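Local atomic coordinates of viral protein F93 (Sulfolobus turreted icosahedral virus, PDB entry 2CO5), a protein that probably binds DNA through a winged-helix fold, as an intracellular protein of a virus that infects hyperthermophilic archaea. Residues B[61-66]-B[70-75]. Residues are numbered along the deposited sequence; the frame is centred on the assembly and turned at random.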
ATOM      1  N   ARG B  61      15.808   7.540  12.842  1.00 53.47           N
ATOM      2  CA  ARG B  61      16.882   7.520  13.832  1.00 53.39           C
ATOM      3  C   ARG B  61      16.253   7.529  15.219  1.00 53.55           C
ATOM      4  O   ARG B  61      15.195   8.129  15.420  1.00 51.30           O
ATOM      5  CB  ARG B  61      17.797   8.740  13.673  1.00 51.80           C
ATOM      6  CG  ARG B  61      18.525   9.170  14.963  1.00 59.60           C
ATOM      7  CD  ARG B  61      19.705  10.100  14.724  1.00 51.97           C
ATOM      8  NE  ARG B  61      19.388  11.518  14.917  1.00 50.60           N
ATOM      9  CZ  ARG B  61      18.874  12.325  13.990  1.00 67.35           C
ATOM     10  NH1 ARG B  61      18.577  11.875  12.771  1.00 56.44           N
ATOM     11  NH2 ARG B  61      18.662  13.610  14.284  1.00 58.96           N
ATOM     12  N   GLU B  62      16.920   6.884  16.173  1.00 52.84           N
ATOM     13  CA  GLU B  62      16.450   6.834  17.549  1.00 52.56           C
ATOM     14  C   GLU B  62      17.528   7.370  18.482  1.00 52.00           C
ATOM     15  O   GLU B  62      18.665   6.909  18.446  1.00 52.84           O
ATOM     16  CB  GLU B  62      16.107   5.396  17.919  1.00 51.83           C
ATOM     17  CG  GLU B  62      15.203   5.245  19.129  1.00 52.42           C
ATOM     18  CD  GLU B  62      14.879   3.787  19.415  1.00 56.38           C
ATOM     19  OE1 GLU B  62      15.799   3.036  19.811  1.00 62.58           O
ATOM     20  OE2 GLU B  62      13.705   3.389  19.240  1.00 66.07           O
ATOM     21  N   GLU B  63      17.174   8.360  19.297  1.00 52.70           N
ATOM     22  CA  GLU B  63      18.062   8.834  20.357  1.00 51.79           C
ATOM     23  C   GLU B  63      17.445   8.546  21.715  1.00 51.22           C
ATOM     24  O   GLU B  63      16.259   8.802  21.943  1.00 49.09           O
ATOM     25  CB  GLU B  63      18.353  10.334  20.231  1.00 50.97           C
ATOM     26  CG  GLU B  63      19.378  10.689  19.159  1.00 52.53           C
ATOM     27  CD  GLU B  63      19.949  12.092  19.322  1.00 52.99           C
ATOM     28  OE1 GLU B  63      20.393  12.440  20.439  1.00 55.15           O
ATOM     29  OE2 GLU B  63      19.968  12.846  18.327  1.00 74.40           O
ATOM     30  N   GLU B  64      18.266   8.014  22.611  1.00 51.68           N
ATOM     31  CA  GLU B  64      17.854   7.749  23.974  1.00 52.03           C
ATOM     32  C   GLU B  64      17.770   9.066  24.741  1.00 52.53           C
ATOM     33  O   GLU B  64      18.760   9.800  24.824  1.00 52.30           O
ATOM     34  CB  GLU B  64      18.861   6.808  24.646  1.00 53.11           C
ATOM     35  CG  GLU B  64      18.399   6.248  25.979  1.00 54.75           C
ATOM     36  CD  GLU B  64      17.184   5.356  25.831  1.00 62.22           C
ATOM     37  OE1 GLU B  64      17.304   4.305  25.168  1.00 58.25           O
ATOM     38  OE2 GLU B  64      16.113   5.710  26.370  1.00 57.56           O
ATOM     39  N   ALA B  65      16.593   9.369  25.286  1.00 51.80           N
ATOM     40  CA  ALA B  65      16.407  10.551  26.134  1.00 51.60           C
ATOM     41  C   ALA B  65      15.786  10.154  27.477  1.00 52.40           C
ATOM     42  O   ALA B  65      15.132   9.113  27.564  1.00 53.68           O
ATOM     43  CB  ALA B  65      15.543  11.578  25.432  1.00 50.21           C
ATOM     44  N   PRO B  66      15.990  10.981  28.527  1.00 53.01           N
ATOM     45  CA  PRO B  66      15.509  10.674  29.885  1.00 52.97           C
ATOM     46  C   PRO B  66      14.014  10.356  29.983  1.00 53.21           C
ATOM     47  O   PRO B  66      13.636   9.408  30.673  1.00 53.49           O
ATOM     48  CB  PRO B  66      15.831  11.952  30.668  1.00 53.21           C
ATOM     49  CG  PRO B  66      16.955  12.565  29.937  1.00 52.07           C
ATOM     50  CD  PRO B  66      16.708  12.269  28.494  1.00 52.44           C
ATOM     51  N   VAL B  70      13.382   9.015  21.557  1.00 48.21           N
ATOM     52  CA  VAL B  70      12.872   9.940  20.551  1.00 48.54           C
ATOM     53  C   VAL B  70      13.185   9.417  19.160  1.00 50.19           C
ATOM     54  O   VAL B  70      14.322   9.029  18.874  1.00 48.96           O
ATOM     55  CB  VAL B  70      13.479  11.352  20.687  1.00 50.75           C
ATOM     56  CG1 VAL B  70      12.981  12.246  19.550  1.00 44.72           C
ATOM     57  CG2 VAL B  70      13.138  11.961  22.044  1.00 46.58           C
ATOM     58  N   LEU B  71      12.163   9.403  18.304  1.00 51.89           N
ATOM     59  CA  LEU B  71      12.328   9.048  16.900  1.00 51.57           C
ATOM     60  C   LEU B  71      12.584  10.310  16.077  1.00 51.29           C
ATOM     61  O   LEU B  71      11.997  11.361  16.329  1.00 49.75           O
ATOM     62  CB  LEU B  71      11.093   8.307  16.369  1.00 50.80           C
ATOM     63  CG  LEU B  71      10.821   6.919  16.952  1.00 49.68           C
ATOM     64  CD1 LEU B  71       9.517   6.344  16.394  1.00 51.20           C
ATOM     65  CD2 LEU B  71      12.005   5.970  16.681  1.00 47.91           C
ATOM     66  N   PHE B  72      13.482  10.185  15.105  1.00 52.48           N
ATOM     67  CA  PHE B  72      13.777  11.239  14.150  1.00 50.39           C
ATOM     68  C   PHE B  72      13.670  10.672  12.744  1.00 51.32           C
ATOM     69  O   PHE B  72      14.092   9.540  12.496  1.00 48.57           O
ATOM     70  CB  PHE B  72      15.192  11.765  14.348  1.00 47.56           C
ATOM     71  CG  PHE B  72      15.413  12.448  15.668  1.00 52.70           C
ATOM     72  CD1 PHE B  72      15.796  11.717  16.785  1.00 56.73           C
ATOM     73  CD2 PHE B  72      15.255  13.820  15.788  1.00 44.41           C
ATOM     74  CE1 PHE B  72      16.001  12.337  18.005  1.00 34.03           C
ATOM     75  CE2 PHE B  72      15.471  14.454  17.009  1.00 59.29           C
ATOM     76  CZ  PHE B  72      15.839  13.700  18.119  1.00 47.17           C
ATOM     77  N   LEU B  73      13.114  11.469  11.833  1.00 49.78           N
ATOM     78  CA  LEU B  73      13.108  11.149  10.415  1.00 49.81           C
ATOM     79  C   LEU B  73      14.389  11.705   9.784  1.00 49.42           C
ATOM     80  O   LEU B  73      14.652  12.889   9.858  1.00 50.30           O
ATOM     81  CB  LEU B  73      11.866  11.755   9.745  1.00 53.63           C
ATOM     82  CG  LEU B  73      11.509  11.274   8.338  1.00 48.89           C
ATOM     83  CD1 LEU B  73      11.170   9.799   8.343  1.00 53.34           C
ATOM     84  CD2 LEU B  73      10.348  12.076   7.787  1.00 45.91           C
ATOM     85  N   THR B  74      15.182  10.837   9.168  1.00 52.46           N
ATOM     86  CA  THR B  74      16.423  11.239   8.517  1.00 50.52           C
ATOM     87  C   THR B  74      16.166  11.809   7.127  1.00 50.92           C
ATOM     88  O   THR B  74      15.051  11.730   6.610  1.00 56.46           O
ATOM     89  CB  THR B  74      17.372  10.034   8.349  1.00 52.86           C
ATOM     90  OG1 THR B  74      16.787   9.087   7.435  1.00 44.61           O
ATOM     91  CG2 THR B  74      17.640   9.368   9.699  1.00 51.81           C
ATOM     92  N   GLU B  75      17.212  12.372   6.523  1.00 51.34           N
ATOM     93  CA  GLU B  75      17.145  12.849   5.146  0.50 50.47           C
ATOM     94  C   GLU B  75      16.756  11.710   4.216  1.00 51.38           C
ATOM     95  O   GLU B  75      15.932  11.883   3.319  1.00 50.70           O
ATOM     96  CB  GLU B  75      18.494  13.416   4.708  0.50 52.82           C
ATOM     97  CG  GLU B  75      18.909  14.689   5.425  0.50 47.35           C
ATOM     98  CD  GLU B  75      20.348  15.065   5.139  0.50 52.73           C
ATOM     99  OE1 GLU B  75      20.895  14.594   4.116  0.50 62.87           O
ATOM    100  OE2 GLU B  75      20.930  15.832   5.937  0.50 54.73           O
TER
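Arg-61 lays its guanidinium flat over one face of the Phe-72 ring, the two planes only 7° apart. CZ of Arg-61 sits 4.4 Å from the centroid of the Phe-72 ring and well off its normal, so this cation-pi contact is displaced toward the CB end: NH2 lies over CG, and Phe-72 CB is under the middle of the guanidinium. A bend at chi3 (98°) turns the guanidinium flat against that end of the ring. On the same side of the sheet Glu-63 runs its CB and CG obliquely past Phe-72 CE1, with CB 3.8 Å from CE1, and its OE2 comes into the guanidinium plane at a long 3.7 Å from Arg-61 NE. This is the solvent side.

Beneath them the backbones are tightly joined. Two hydrogen bonds, Arg-61 N to Phe-72 O and Phe-72 N to Arg-61 O, are each 2.7 Å; Glu-63 and Val-70 exchange another pair, that from Val-70 N to Glu-63 O nearly straight at 174°. The opposite face is more enclosed: Leu-71 packs on Ile-51 and Ile-55 of helix 44-56, while Glu-62 skirts Leu-71 CD2 and carries OE2 to a salt bridge with Lys-27. Toward the turn the contact thins to Ala-65 CB against Val-70 CG2, 4.2 Å apart. Thr-74 N-caps helix 75-92, its OG1 hydrogen-bonding Gly-77 N and Lys-58 O. Strands 60-63 and 70-73 thus form the antiparallel beta hairpin that makes the wing of a winged-helix domain.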